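Local coordinates for thioesterase (Pseudomonas aeruginosa, PDB 3QY3), which probably hydrolyses acyl-CoA thioesters and is built on the hotdog fold, at residues A[32-37]-A[56-61]; A[62-67]-A[132-137]; A[67-72]-A[76-81]. All coordinates share one frame; numbering follows the deposited sequence. Where two conformers were deposited one is given.

Interaction 1 (A[32-37]-A[56-61]); sequences AHIPVR and LEEARV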
ATOM      1  N   ALA A  32     -13.929 -10.637 -11.789  1.00 22.32           N
ATOM      2  CA  ALA A  32     -13.705  -9.211 -11.455  1.00 21.80           C
ATOM      3  C   ALA A  32     -12.640  -8.639 -12.368  1.00 22.53           C
ATOM      4  O   ALA A  32     -11.691  -9.348 -12.739  1.00 22.53           O
ATOM      5  CB  ALA A  32     -13.242  -9.007  -9.941  1.00 23.52           C
ATOM      6  N   HIS A  33     -12.777  -7.375 -12.715  1.00 23.05           N
ATOM      7  CA  HIS A  33     -11.778  -6.659 -13.516  1.00 23.04           C
ATOM      8  C   HIS A  33     -11.149  -5.593 -12.631  1.00 23.63           C
ATOM      9  O   HIS A  33     -11.862  -4.734 -12.123  1.00 24.26           O
ATOM     10  CB  HIS A  33     -12.425  -5.994 -14.737  1.00 25.70           C
ATOM     11  CG  HIS A  33     -12.832  -6.957 -15.802  1.00 26.64           C
ATOM     12  ND1 HIS A  33     -13.279  -6.541 -17.042  1.00 32.82           N
ATOM     13  CD2 HIS A  33     -12.851  -8.306 -15.828  1.00 31.09           C
ATOM     14  CE1 HIS A  33     -13.606  -7.604 -17.766  1.00 35.45           C
ATOM     15  NE2 HIS A  33     -13.359  -8.686 -17.054  1.00 32.38           N
ATOM     16  N   ILE A  34      -9.831  -5.668 -12.448  1.00 21.13           N
ATOM     17  CA  ILE A  34      -9.154  -4.855 -11.438  1.00 20.19           C
ATOM     18  C   ILE A  34      -8.054  -4.076 -12.172  1.00 20.07           C
ATOM     19  O   ILE A  34      -6.984  -4.652 -12.495  1.00 19.41           O
ATOM     20  CB  ILE A  34      -8.499  -5.669 -10.287  1.00 20.72           C
ATOM     21  CG1 ILE A  34      -9.429  -6.747  -9.621  1.00 22.95           C
ATOM     22  CG2 ILE A  34      -7.860  -4.664  -9.248  1.00 18.44           C
ATOM     23  CD1 ILE A  34     -10.641  -6.216  -8.937  1.00 27.36           C
ATOM     24  N   PRO A  35      -8.279  -2.776 -12.406  1.00 19.26           N
ATOM     25  CA  PRO A  35      -7.202  -2.008 -13.038  1.00 20.06           C
ATOM     26  C   PRO A  35      -5.971  -1.958 -12.164  1.00 18.93           C
ATOM     27  O   PRO A  35      -6.071  -1.677 -10.946  1.00 18.42           O
ATOM     28  CB  PRO A  35      -7.815  -0.600 -13.216  1.00 21.64           C
ATOM     29  CG  PRO A  35      -9.300  -0.831 -13.205  1.00 23.61           C
ATOM     30  CD  PRO A  35      -9.530  -1.981 -12.289  1.00 21.55           C
ATOM     31  N   VAL A  36      -4.823  -2.094 -12.804  1.00 17.40           N
ATOM     32  CA  VAL A  36      -3.519  -1.934 -12.165  1.00 18.00           C
ATOM     33  C   VAL A  36      -3.161  -0.478 -12.064  1.00 18.60           C
ATOM     34  O   VAL A  36      -3.361   0.276 -13.013  1.00 21.23           O
ATOM     35  CB  VAL A  36      -2.428  -2.685 -12.957  1.00 17.64           C
ATOM     36  CG1 VAL A  36      -1.031  -2.442 -12.379  1.00 18.52           C
ATOM     37  CG2 VAL A  36      -2.750  -4.205 -12.941  1.00 15.62           C
ATOM     38  N   ARG A  37      -2.630  -0.082 -10.922  1.00 17.35           N
ATOM     39  CA  ARG A  37      -2.189   1.273 -10.677  1.00 17.25           C
ATOM     40  C   ARG A  37      -0.699   1.303 -10.805  1.00 16.86           C
ATOM     41  O   ARG A  37      -0.030   0.306 -10.518  1.00 15.63           O
ATOM     42  CB  ARG A  37      -2.560   1.737  -9.249  1.00 15.13           C
ATOM     43  CG  ARG A  37      -4.044   1.920  -9.033  1.00 16.74           C
ATOM     44  CD  ARG A  37      -4.314   2.096  -7.519  1.00 15.53           C
ATOM     45  NE  ARG A  37      -5.732   2.058  -7.203  1.00 16.43           N
ATOM     46  CZ  ARG A  37      -6.213   1.986  -5.969  1.00 18.63           C
ATOM     47  NH1 ARG A  37      -5.404   1.956  -4.906  0.50  9.90           N
ATOM     48  NH2 ARG A  37      -7.541   1.893  -5.794  1.00 17.35           N
ATOM     49  N   LEU A  56      -6.953 -10.155  -5.413  1.00 16.79           N
ATOM     50  CA  LEU A  56      -7.792 -11.311  -5.010  1.00 17.65           C
ATOM     51  C   LEU A  56      -8.806 -10.896  -3.945  1.00 17.02           C
ATOM     52  O   LEU A  56      -9.992 -11.220  -4.025  1.00 17.67           O
ATOM     53  CB  LEU A  56      -6.929 -12.452  -4.504  1.00 17.32           C
ATOM     54  CG  LEU A  56      -6.086 -13.117  -5.583  1.00 20.13           C
ATOM     55  CD1 LEU A  56      -5.073 -14.030  -4.884  1.00 19.61           C
ATOM     56  CD2 LEU A  56      -6.901 -13.890  -6.618  1.00 20.31           C
ATOM     57  N   GLU A  57      -8.352 -10.079  -2.968  1.00 15.68           N
ATOM     58  CA  GLU A  57      -9.270  -9.509  -1.999  1.00 16.55           C
ATOM     59  C   GLU A  57     -10.373  -8.689  -2.618  1.00 17.06           C
ATOM     60  O   GLU A  57     -11.544  -8.879  -2.269  1.00 17.55           O
ATOM     61  CB  GLU A  57      -8.496  -8.594  -1.036  1.00 16.88           C
ATOM     62  CG  GLU A  57      -9.317  -7.887  -0.001  1.00 17.60           C
ATOM     63  CD  GLU A  57      -8.440  -6.959   0.771  1.00 18.68           C
ATOM     64  OE1 GLU A  57      -8.088  -5.895   0.219  1.00 17.36           O
ATOM     65  OE2 GLU A  57      -8.016  -7.310   1.867  1.00 19.12           O
ATOM     66  N   GLU A  58     -10.020  -7.812  -3.557  1.00 17.83           N
ATOM     67  CA  GLU A  58     -11.029  -7.000  -4.252  1.00 19.07           C
ATOM     68  C   GLU A  58     -12.072  -7.871  -4.977  1.00 18.30           C
ATOM     69  O   GLU A  58     -13.278  -7.594  -4.912  1.00 18.41           O
ATOM     70  CB  GLU A  58     -10.373  -6.007  -5.181  1.00 19.60           C
ATOM     71  CG  GLU A  58     -11.386  -5.017  -5.712  1.00 19.04           C
ATOM     72  CD  GLU A  58     -11.983  -4.099  -4.612  1.00 20.92           C
ATOM     73  OE1 GLU A  58     -11.390  -4.032  -3.494  1.00 21.62           O
ATOM     74  OE2 GLU A  58     -13.000  -3.444  -4.894  1.00 22.12           O
ATOM     75  N   ALA A  59     -11.602  -8.928  -5.607  1.00 18.52           N
ATOM     76  CA  ALA A  59     -12.497  -9.818  -6.353  1.00 19.58           C
ATOM     77  C   ALA A  59     -13.452 -10.490  -5.378  1.00 19.85           C
ATOM     78  O   ALA A  59     -14.682 -10.567  -5.647  1.00 20.01           O
ATOM     79  CB  ALA A  59     -11.720 -10.832  -7.145  1.00 19.18           C
ATOM     80  N   ARG A  60     -12.934 -11.008  -4.245  1.00 20.33           N
ATOM     81  CA  ARG A  60     -13.843 -11.627  -3.244  1.00 21.64           C
ATOM     82  C   ARG A  60     -14.815 -10.647  -2.657  1.00 21.55           C
ATOM     83  O   ARG A  60     -16.027 -10.941  -2.480  1.00 20.21           O
ATOM     84  CB  ARG A  60     -13.115 -12.270  -2.038  1.00 22.16           C
ATOM     85  CG  ARG A  60     -12.187 -13.350  -2.309  1.00 29.02           C
ATOM     86  CD  ARG A  60     -11.709 -13.944  -0.933  1.00 29.61           C
ATOM     87  NE  ARG A  60     -11.004 -13.001  -0.029  1.00 28.49           N
ATOM     88  CZ  ARG A  60      -9.707 -12.711  -0.115  1.00 26.10           C
ATOM     89  NH1 ARG A  60      -9.183 -11.916   0.764  1.00 30.17           N
ATOM     90  NH2 ARG A  60      -8.953 -13.178  -1.120  1.00 26.13           N
ATOM     91  N   VAL A  61     -14.341  -9.431  -2.335  1.00 20.97           N
ATOM     92  CA  VAL A  61     -15.251  -8.396  -1.832  1.00 21.01           C
ATOM     93  C   VAL A  61     -16.373  -8.096  -2.817  1.00 20.49           C
ATOM     94  O   VAL A  61     -17.534  -8.057  -2.427  1.00 23.37           O
ATOM     95  CB  VAL A  61     -14.453  -7.101  -1.427  1.00 20.74           C
ATOM     96  CG1 VAL A  61     -15.379  -5.917  -1.166  1.00 24.84           C
ATOM     97  CG2 VAL A  61     -13.603  -7.421  -0.180  1.00 19.85           C
TER

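Interaction 2 (A[62-67]-A[132-137]); sequences AWFETL and CKLVWV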
ATOM      1  N   ALA A  62     -16.051  -8.009  -4.099  1.00 22.25           N
ATOM      2  CA  ALA A  62     -17.082  -7.796  -5.136  1.00 24.01           C
ATOM      3  C   ALA A  62     -18.068  -8.940  -5.229  1.00 25.08           C
ATOM      4  O   ALA A  62     -19.298  -8.710  -5.284  1.00 26.11           O
ATOM      5  CB  ALA A  62     -16.389  -7.561  -6.500  1.00 24.47           C
ATOM      6  N   TRP A  63     -17.577 -10.190  -5.195  1.00 24.21           N
ATOM      7  CA  TRP A  63     -18.447 -11.383  -5.128  1.00 23.27           C
ATOM      8  C   TRP A  63     -19.356 -11.333  -3.889  1.00 25.23           C
ATOM      9  O   TRP A  63     -20.599 -11.508  -4.001  1.00 23.91           O
ATOM     10  CB  TRP A  63     -17.668 -12.678  -5.122  1.00 24.15           C
ATOM     11  CG  TRP A  63     -18.504 -13.882  -5.082  1.00 23.34           C
ATOM     12  CD1 TRP A  63     -19.558 -14.187  -5.929  1.00 23.21           C
ATOM     13  CD2 TRP A  63     -18.373 -14.978  -4.205  1.00 25.32           C
ATOM     14  NE1 TRP A  63     -20.101 -15.407  -5.597  1.00 23.57           N
ATOM     15  CE2 TRP A  63     -19.403 -15.908  -4.531  1.00 26.08           C
ATOM     16  CE3 TRP A  63     -17.536 -15.254  -3.121  1.00 22.58           C
ATOM     17  CZ2 TRP A  63     -19.586 -17.106  -3.820  1.00 28.06           C
ATOM     18  CZ3 TRP A  63     -17.735 -16.435  -2.430  1.00 28.01           C
ATOM     19  CH2 TRP A  63     -18.744 -17.344  -2.781  1.00 26.88           C
ATOM     20  N   PHE A  64     -18.758 -11.099  -2.722  1.00 23.28           N
ATOM     21  CA  PHE A  64     -19.537 -10.949  -1.518  1.00 24.92           C
ATOM     22  C   PHE A  64     -20.618  -9.859  -1.670  1.00 28.20           C
ATOM     23  O   PHE A  64     -21.777 -10.058  -1.202  1.00 30.47           O
ATOM     24  CB  PHE A  64     -18.670 -10.654  -0.298  1.00 24.15           C
ATOM     25  CG  PHE A  64     -17.744 -11.756   0.101  1.00 27.69           C
ATOM     26  CD1 PHE A  64     -18.033 -13.086  -0.108  1.00 29.99           C
ATOM     27  CD2 PHE A  64     -16.579 -11.443   0.753  1.00 27.58           C
ATOM     28  CE1 PHE A  64     -17.143 -14.078   0.307  1.00 28.71           C
ATOM     29  CE2 PHE A  64     -15.732 -12.433   1.167  1.00 29.90           C
ATOM     30  CZ  PHE A  64     -16.018 -13.736   0.910  1.00 30.26           C
ATOM     31  N   GLU A  65     -20.263  -8.742  -2.303  1.00 30.63           N
ATOM     32  CA  GLU A  65     -21.232  -7.644  -2.482  1.00 33.84           C
ATOM     33  C   GLU A  65     -22.416  -8.117  -3.314  1.00 34.35           C
ATOM     34  O   GLU A  65     -23.583  -7.795  -2.974  1.00 35.78           O
ATOM     35  CB  GLU A  65     -20.613  -6.379  -3.113  1.00 33.80           C
ATOM     36  CG  GLU A  65     -21.672  -5.293  -3.414  1.00 41.30           C
ATOM     37  CD  GLU A  65     -21.160  -4.136  -4.277  1.00 50.55           C
ATOM     38  OE1 GLU A  65     -19.962  -4.128  -4.660  1.00 55.57           O
ATOM     39  OE2 GLU A  65     -21.978  -3.224  -4.577  1.00 57.84           O
ATOM     40  N   THR A  66     -22.166  -8.928  -4.357  1.00 34.36           N
ATOM     41  CA  THR A  66     -23.270  -9.357  -5.206  1.00 36.20           C
ATOM     42  C   THR A  66     -24.261 -10.186  -4.418  1.00 37.79           C
ATOM     43  O   THR A  66     -25.440 -10.252  -4.787  1.00 39.10           O
ATOM     44  CB  THR A  66     -22.873 -10.185  -6.461  1.00 35.74           C
ATOM     45  OG1 THR A  66     -22.423 -11.476  -6.068  1.00 35.11           O
ATOM     46  CG2 THR A  66     -21.868  -9.455  -7.303  1.00 35.67           C
ATOM     47  N   LEU A  67     -23.771 -10.819  -3.354  1.00 37.35           N
ATOM     48  CA  LEU A  67     -24.549 -11.639  -2.442  1.00 39.21           C
ATOM     49  C   LEU A  67     -25.039 -10.942  -1.182  1.00 40.68           C
ATOM     50  O   LEU A  67     -25.597 -11.614  -0.294  1.00 41.99           O
ATOM     51  CB  LEU A  67     -23.749 -12.860  -2.032  1.00 38.12           C
ATOM     52  CG  LEU A  67     -23.308 -13.780  -3.159  1.00 38.20           C
ATOM     53  CD1 LEU A  67     -22.540 -14.932  -2.580  1.00 39.91           C
ATOM     54  CD2 LEU A  67     -24.529 -14.266  -3.951  1.00 37.44           C
ATOM     55  N   CYS A 132      -8.046 -19.495  -1.841  1.00 22.60           N
ATOM     56  CA  CYS A 132      -8.272 -18.827  -0.576  0.60 22.06           C
ATOM     57  C   CYS A 132      -9.285 -19.675   0.201  1.00 24.16           C
ATOM     58  O   CYS A 132     -10.450 -19.860  -0.286  1.00 25.56           O
ATOM     59  CB  CYS A 132      -8.822 -17.402  -0.856  0.60 22.58           C
ATOM     60  SG  CYS A 132      -9.079 -16.339   0.534  0.60 23.59           S
ATOM     61  N   LYS A 133      -8.888 -20.168   1.362  1.00 22.99           N
ATOM     62  CA  LYS A 133      -9.801 -20.897   2.225  0.60 24.82           C
ATOM     63  C   LYS A 133     -10.453 -19.914   3.167  1.00 23.90           C
ATOM     64  O   LYS A 133      -9.753 -19.221   3.879  1.00 24.61           O
ATOM     65  CB  LYS A 133      -9.045 -21.946   3.019  0.60 26.01           C
ATOM     66  CG  LYS A 133      -8.248 -22.909   2.146  0.60 29.11           C
ATOM     67  CD  LYS A 133      -7.616 -24.032   2.992  0.60 33.00           C
ATOM     68  CE  LYS A 133      -7.202 -25.232   2.119  0.60 35.73           C
ATOM     69  NZ  LYS A 133      -6.075 -26.048   2.692  0.60 38.46           N
ATOM     70  N   LEU A 134     -11.781 -19.867   3.153  1.00 24.90           N
ATOM     71  CA  LEU A 134     -12.546 -19.001   3.994  1.00 25.40           C
ATOM     72  C   LEU A 134     -13.285 -19.862   5.003  1.00 26.45           C
ATOM     73  O   LEU A 134     -13.713 -20.981   4.695  1.00 28.77           O
ATOM     74  CB  LEU A 134     -13.588 -18.234   3.141  1.00 25.32           C
ATOM     75  CG  LEU A 134     -13.127 -17.402   1.928  1.00 26.77           C
ATOM     76  CD1 LEU A 134     -14.371 -17.216   1.025  1.00 31.67           C
ATOM     77  CD2 LEU A 134     -12.555 -16.084   2.440  1.00 27.18           C
ATOM     78  N   VAL A 135     -13.421 -19.315   6.201  1.00 26.93           N
ATOM     79  CA  VAL A 135     -14.233 -19.915   7.242  0.60 28.58           C
ATOM     80  C   VAL A 135     -15.228 -18.838   7.723  1.00 29.70           C
ATOM     81  O   VAL A 135     -14.853 -17.665   7.885  1.00 28.54           O
ATOM     82  CB  VAL A 135     -13.345 -20.480   8.403  0.60 29.36           C
ATOM     83  CG1 VAL A 135     -12.406 -21.608   7.914  0.60 28.35           C
ATOM     84  CG2 VAL A 135     -12.494 -19.384   9.074  0.60 28.50           C
ATOM     85  N   TRP A 136     -16.493 -19.212   7.929  1.00 31.42           N
ATOM     86  CA  TRP A 136     -17.468 -18.258   8.460  1.00 34.24           C
ATOM     87  C   TRP A 136     -17.394 -18.380   9.973  1.00 36.24           C
ATOM     88  O   TRP A 136     -17.413 -19.485  10.508  1.00 37.10           O
ATOM     89  CB  TRP A 136     -18.889 -18.523   7.949  1.00 34.84           C
ATOM     90  CG  TRP A 136     -19.227 -17.648   6.772  1.00 35.43           C
ATOM     91  CD1 TRP A 136     -20.062 -16.542   6.764  1.00 34.84           C
ATOM     92  CD2 TRP A 136     -18.702 -17.767   5.446  1.00 34.33           C
ATOM     93  NE1 TRP A 136     -20.042 -15.951   5.502  1.00 34.56           N
ATOM     94  CE2 TRP A 136     -19.244 -16.709   4.675  1.00 33.75           C
ATOM     95  CE3 TRP A 136     -17.842 -18.692   4.814  1.00 34.69           C
ATOM     96  CZ2 TRP A 136     -18.953 -16.555   3.305  1.00 35.40           C
ATOM     97  CZ3 TRP A 136     -17.525 -18.499   3.455  1.00 32.00           C
ATOM     98  CH2 TRP A 136     -18.072 -17.443   2.731  1.00 33.54           C
ATOM     99  N   VAL A 137     -17.296 -17.233  10.623  1.00 38.50           N
ATOM    100  CA  VAL A 137     -17.108 -17.121  12.046  1.00 41.17           C
ATOM    101  C   VAL A 137     -18.006 -15.996  12.629  1.00 43.58           C
ATOM    102  O   VAL A 137     -18.251 -14.950  12.009  1.00 42.72           O
ATOM    103  CB  VAL A 137     -15.637 -16.812  12.397  1.00 41.20           C
ATOM    104  CG1 VAL A 137     -15.431 -16.880  13.901  1.00 43.97           C
ATOM    105  CG2 VAL A 137     -14.654 -17.748  11.662  1.00 41.88           C
TER

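Interaction 3 (A[67-72]-A[76-81]); sequences LGIDLE and EGPVVL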
ATOM      1  N   LEU A  67     -23.771 -10.819  -3.354  1.00 37.35           N
ATOM      2  CA  LEU A  67     -24.549 -11.639  -2.442  1.00 39.21           C
ATOM      3  C   LEU A  67     -25.039 -10.942  -1.182  1.00 40.68           C
ATOM      4  O   LEU A  67     -25.597 -11.614  -0.294  1.00 41.99           O
ATOM      5  CB  LEU A  67     -23.749 -12.860  -2.032  1.00 38.12           C
ATOM      6  CG  LEU A  67     -23.308 -13.780  -3.159  1.00 38.20           C
ATOM      7  CD1 LEU A  67     -22.540 -14.932  -2.580  1.00 39.91           C
ATOM      8  CD2 LEU A  67     -24.529 -14.266  -3.951  1.00 37.44           C
ATOM      9  N   GLY A  68     -24.868  -9.623  -1.113  1.00 41.76           N
ATOM     10  CA  GLY A  68     -25.298  -8.851   0.057  1.00 43.45           C
ATOM     11  C   GLY A  68     -24.564  -9.180   1.342  1.00 44.22           C
ATOM     12  O   GLY A  68     -25.096  -8.924   2.429  1.00 44.60           O
ATOM     13  N   ILE A  69     -23.365  -9.770   1.219  1.00 42.89           N
ATOM     14  CA  ILE A  69     -22.393  -9.910   2.315  1.00 44.40           C
ATOM     15  C   ILE A  69     -21.543  -8.625   2.272  1.00 45.12           C
ATOM     16  O   ILE A  69     -20.740  -8.436   1.358  1.00 44.58           O
ATOM     17  CB  ILE A  69     -21.474 -11.176   2.079  1.00 43.24           C
ATOM     18  CG1 ILE A  69     -22.271 -12.456   2.289  1.00 45.74           C
ATOM     19  CG2 ILE A  69     -20.275 -11.162   2.994  1.00 41.24           C
ATOM     20  CD1 ILE A  69     -21.745 -13.621   1.498  1.00 44.50           C
ATOM     21  N   ASP A  70     -21.771  -7.690   3.186  1.00 48.73           N
ATOM     22  CA  ASP A  70     -21.201  -6.354   2.952  1.00 50.80           C
ATOM     23  C   ASP A  70     -19.905  -6.038   3.724  1.00 51.10           C
ATOM     24  O   ASP A  70     -19.228  -5.029   3.404  1.00 51.60           O
ATOM     25  CB  ASP A  70     -22.263  -5.253   3.100  1.00 52.58           C
ATOM     26  CG  ASP A  70     -23.258  -5.226   1.926  1.00 55.16           C
ATOM     27  OD1 ASP A  70     -22.868  -5.521   0.741  1.00 51.34           O
ATOM     28  OD2 ASP A  70     -24.438  -4.885   2.203  1.00 59.75           O
ATOM     29  N   LEU A  71     -19.564  -6.888   4.707  1.00 51.54           N
ATOM     30  CA  LEU A  71     -18.270  -6.834   5.416  1.00 50.79           C
ATOM     31  C   LEU A  71     -18.195  -5.627   6.371  1.00 53.03           C
ATOM     32  O   LEU A  71     -17.221  -5.487   7.125  1.00 52.75           O
ATOM     33  CB  LEU A  71     -17.074  -6.861   4.444  1.00 48.62           C
ATOM     34  CG  LEU A  71     -17.025  -8.013   3.420  1.00 46.49           C
ATOM     35  CD1 LEU A  71     -15.685  -8.043   2.680  1.00 43.40           C
ATOM     36  CD2 LEU A  71     -17.289  -9.381   4.015  1.00 42.28           C
ATOM     37  N   GLU A  72     -19.309  -4.887   6.402  1.00 55.78           N
ATOM     38  CA  GLU A  72     -19.472  -3.555   6.978  1.00 57.94           C
ATOM     39  C   GLU A  72     -19.731  -3.636   8.475  1.00 58.58           C
ATOM     40  O   GLU A  72     -20.476  -2.815   9.017  1.00 60.33           O
ATOM     41  CB  GLU A  72     -20.674  -2.868   6.285  1.00 59.91           C
ATOM     42  CG  GLU A  72     -20.489  -1.384   5.914  1.00 62.84           C
ATOM     43  CD  GLU A  72     -21.168  -1.028   4.576  1.00 67.87           C
ATOM     44  OE1 GLU A  72     -22.351  -1.429   4.351  1.00 68.97           O
ATOM     45  OE2 GLU A  72     -20.513  -0.342   3.748  1.00 69.93           O
ATOM     46  N   GLU A  76     -21.390 -11.768  11.959  1.00 49.03           N
ATOM     47  CA  GLU A  76     -20.830 -12.993  11.396  1.00 47.23           C
ATOM     48  C   GLU A  76     -20.398 -12.739   9.958  1.00 44.05           C
ATOM     49  O   GLU A  76     -21.093 -12.047   9.192  1.00 44.09           O
ATOM     50  CB  GLU A  76     -21.853 -14.147  11.357  1.00 48.86           C
ATOM     51  CG  GLU A  76     -22.940 -14.135  12.367  1.00 53.42           C
ATOM     52  CD  GLU A  76     -24.086 -15.063  11.982  1.00 57.29           C
ATOM     53  OE1 GLU A  76     -23.839 -16.198  11.500  1.00 57.88           O
ATOM     54  OE2 GLU A  76     -25.251 -14.649  12.156  1.00 64.08           O
ATOM     55  N   GLY A  77     -19.288 -13.346   9.561  1.00 40.19           N
ATOM     56  CA  GLY A  77     -18.919 -13.329   8.144  1.00 37.41           C
ATOM     57  C   GLY A  77     -17.638 -14.092   7.851  1.00 35.05           C
ATOM     58  O   GLY A  77     -17.062 -14.731   8.744  1.00 33.87           O
ATOM     59  N   PRO A  78     -17.193 -14.026   6.590  1.00 32.58           N
ATOM     60  CA  PRO A  78     -16.073 -14.851   6.146  1.00 30.92           C
ATOM     61  C   PRO A  78     -14.744 -14.293   6.641  1.00 30.02           C
ATOM     62  O   PRO A  78     -14.524 -13.070   6.651  1.00 29.35           O
ATOM     63  CB  PRO A  78     -16.176 -14.797   4.624  1.00 30.66           C
ATOM     64  CG  PRO A  78     -16.839 -13.444   4.342  1.00 31.51           C
ATOM     65  CD  PRO A  78     -17.752 -13.180   5.512  1.00 32.49           C
ATOM     66  N   VAL A  79     -13.876 -15.201   7.071  1.00 29.24           N
ATOM     67  CA  VAL A  79     -12.531 -14.868   7.476  1.00 28.40           C
ATOM     68  C   VAL A  79     -11.568 -15.716   6.642  1.00 27.00           C
ATOM     69  O   VAL A  79     -11.814 -16.906   6.440  1.00 27.93           O
ATOM     70  CB  VAL A  79     -12.340 -15.134   8.996  1.00 29.85           C
ATOM     71  CG1 VAL A  79     -10.920 -14.864   9.406  1.00 32.73           C
ATOM     72  CG2 VAL A  79     -13.263 -14.227   9.765  1.00 33.29           C
ATOM     73  N   VAL A  80     -10.523 -15.082   6.116  1.00 24.06           N
ATOM     74  CA  VAL A  80      -9.494 -15.807   5.407  1.00 22.71           C
ATOM     75  C   VAL A  80      -8.617 -16.663   6.381  1.00 22.27           C
ATOM     76  O   VAL A  80      -7.961 -16.144   7.274  1.00 23.01           O
ATOM     77  CB  VAL A  80      -8.626 -14.859   4.559  1.00 23.38           C
ATOM     78  CG1 VAL A  80      -7.545 -15.651   3.879  1.00 22.71           C
ATOM     79  CG2 VAL A  80      -9.491 -14.122   3.504  1.00 25.60           C
ATOM     80  N   LEU A  81      -8.599 -17.976   6.154  1.00 20.68           N
ATOM     81  CA  LEU A  81      -7.769 -18.877   6.930  1.00 21.30           C
ATOM     82  C   LEU A  81      -6.429 -19.097   6.232  1.00 20.86           C
ATOM     83  O   LEU A  81      -5.410 -19.277   6.888  1.00 18.80           O
ATOM     84  CB  LEU A  81      -8.458 -20.247   7.089  1.00 22.36           C
ATOM     85  CG  LEU A  81      -7.697 -21.389   7.776  1.00 25.54           C
ATOM     86  CD1 LEU A  81      -7.156 -20.953   9.127  1.00 26.82           C
ATOM     87  CD2 LEU A  81      -8.607 -22.659   7.941  1.00 32.29           C
TER

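Interaction 1 (A[32-37]-A[56-61])
E58 OE1, at the end of the side chain that lies on I34, accepts the backbone N-H of W38 of a second subunit. The other carboxylate oxygen, OE2, is hydrogen-bonded to NE2 of H93 of that same subunit. The partner chain thus holds both oxygens, which fixes the carboxylate at a subunit interface. The setting is the hotdog fold, in which a long helix lies in the curve of an antiparallel sheet. The axes of strand 32-35 and helix turns 56-61 approach to 8.5 Å, at 139° to each other. No hydrogen bond joins the two segments, so their direct contact is apolar. E58 takes part with its methylene groups. Its CG is anti to the backbone N, and a bend at chi2 (66°) turns the carboxylate away from the strand. The inner carbons are left against I34. I34 CD1 touches E58 CG at 3.5 Å and E58 CB at 3.8 Å. Two turned-in strand residues, A32 and I34, bear on successive helix residues, A59 and E58. Backbone bonds of A32 with V99 and of I34 with V97 tie this strand to strand 96-106. V99 also packs against A59. Both alanines are small, consistent with A32 CA lying only 5.3 Å from A59 CA. A32 CB lies 3.7 Å from A59 CB and 3.8 Å from A59 CA.

Interaction 2 (A[62-67]-A[132-137])
Within 132-137, L134 is the first residue to meet segment 62-67, and it does so at F64. The contact belongs to the core of the hotdog fold, between the inner face of the curved sheet and the last turns of the central helix. The leucine and the phenyl extend toward each other. L134 CD1 meets the edge of the phenyl ring, in its plane, 3.9 Å from F64 CZ. At chi1 -65° F64 CG lies anti to the carbonyl carbon, which sends the ring out toward the strand. Two residues further along, W136 is the next to arrive. Its CB does not point straight at the helix, but the indole swings back toward it, with chi1 at -97°, off the usual staggered positions. The benzo end of the indole then approaches F64 obliquely, and W136 CH2 is 4.2 Å from F64 CE1. P78 and I151 also touch W136, so strand 76-87 and the C-terminal helix 149-155 help enclose it. All three touching residues are buried. On the helix, W63 packs on L111, L113 and I151, and L67 CD1 lies 3.6 Å above one face of its ring, toward the rim. Near the helix end, T66 OG1 donates to W63 O at 2.8 Å. The hydroxyl lies in the plane of the carbonyl and uses a lone pair of W63 O, with a C=O...OG1 angle of 136°.

Interaction 3 (A[67-72]-A[76-81])
With chi1 at -71°, I69 CG1 lies beside the backbone N and CG2 takes the anti position, against the ring of P78. L71 reaches the same proline another way. Its CA-CB bond does not aim at the strand, but CG turns beside the backbone N and chi2 is extended (-171°), which brings the end of the side chain closer. The two residues meet P78 on ring carbons remote from its CA. I69 CG2 is 4.1 Å from P78 CD, and its side chain lies oblique to the proline. L71 CD2 is 4.1 Å from P78 CG, with the two side chains at about a right angle. P78 CD is shared, since L71 CD2 also lies 4.1 Å from it. The contact is small and apolar, and no hydrogen bond crosses it. It joins the loop after the central helix of the hotdog fold to the strand that follows. A Schellman motif ends the helix: I69 N pairs with F64 O, and G68 N with E65 O. G68 is its C' residue, with a positive phi of 65°. The chain turns there and delivers I69 toward the sheet. On the strand, G77 and V79 flank P78 and make backbone bonds to V137 and V135 of strand 128-138. The proline ring is directed toward the loop. L71 packs on Y44 of a third subunit, and L81 makes backbone hydrogen bonds to that subunit, consistent with a sheet that continues across a hotdog dimer. Within the chain, I69 touches I151, and the loop lies between helices 51-66 and 149-155, over the N-terminal end of strand 76-87.

Helix 51-66 supplies one side of interactions 1 and 2, and interaction 3 begins where it ends. The sheet side of all three belongs to one curved hotdog sheet. Interactions 2 and 3 are close neighbours, with centres about 5 Å apart. P78 joins them: its CG is 3.5 Å from F64 CE2, and its CB is 3.5 Å from W136 CZ2. Interaction 1 lies earlier on the helix, its centre about 14 Å from that of interaction 2 and about 16 Å from that of interaction 3. V61 CG2 to L71 CD1 (3.6 Å) links interactions 1 and 3. R60 CD to L134 CD2 (4.1 Å) links interactions 1 and 2.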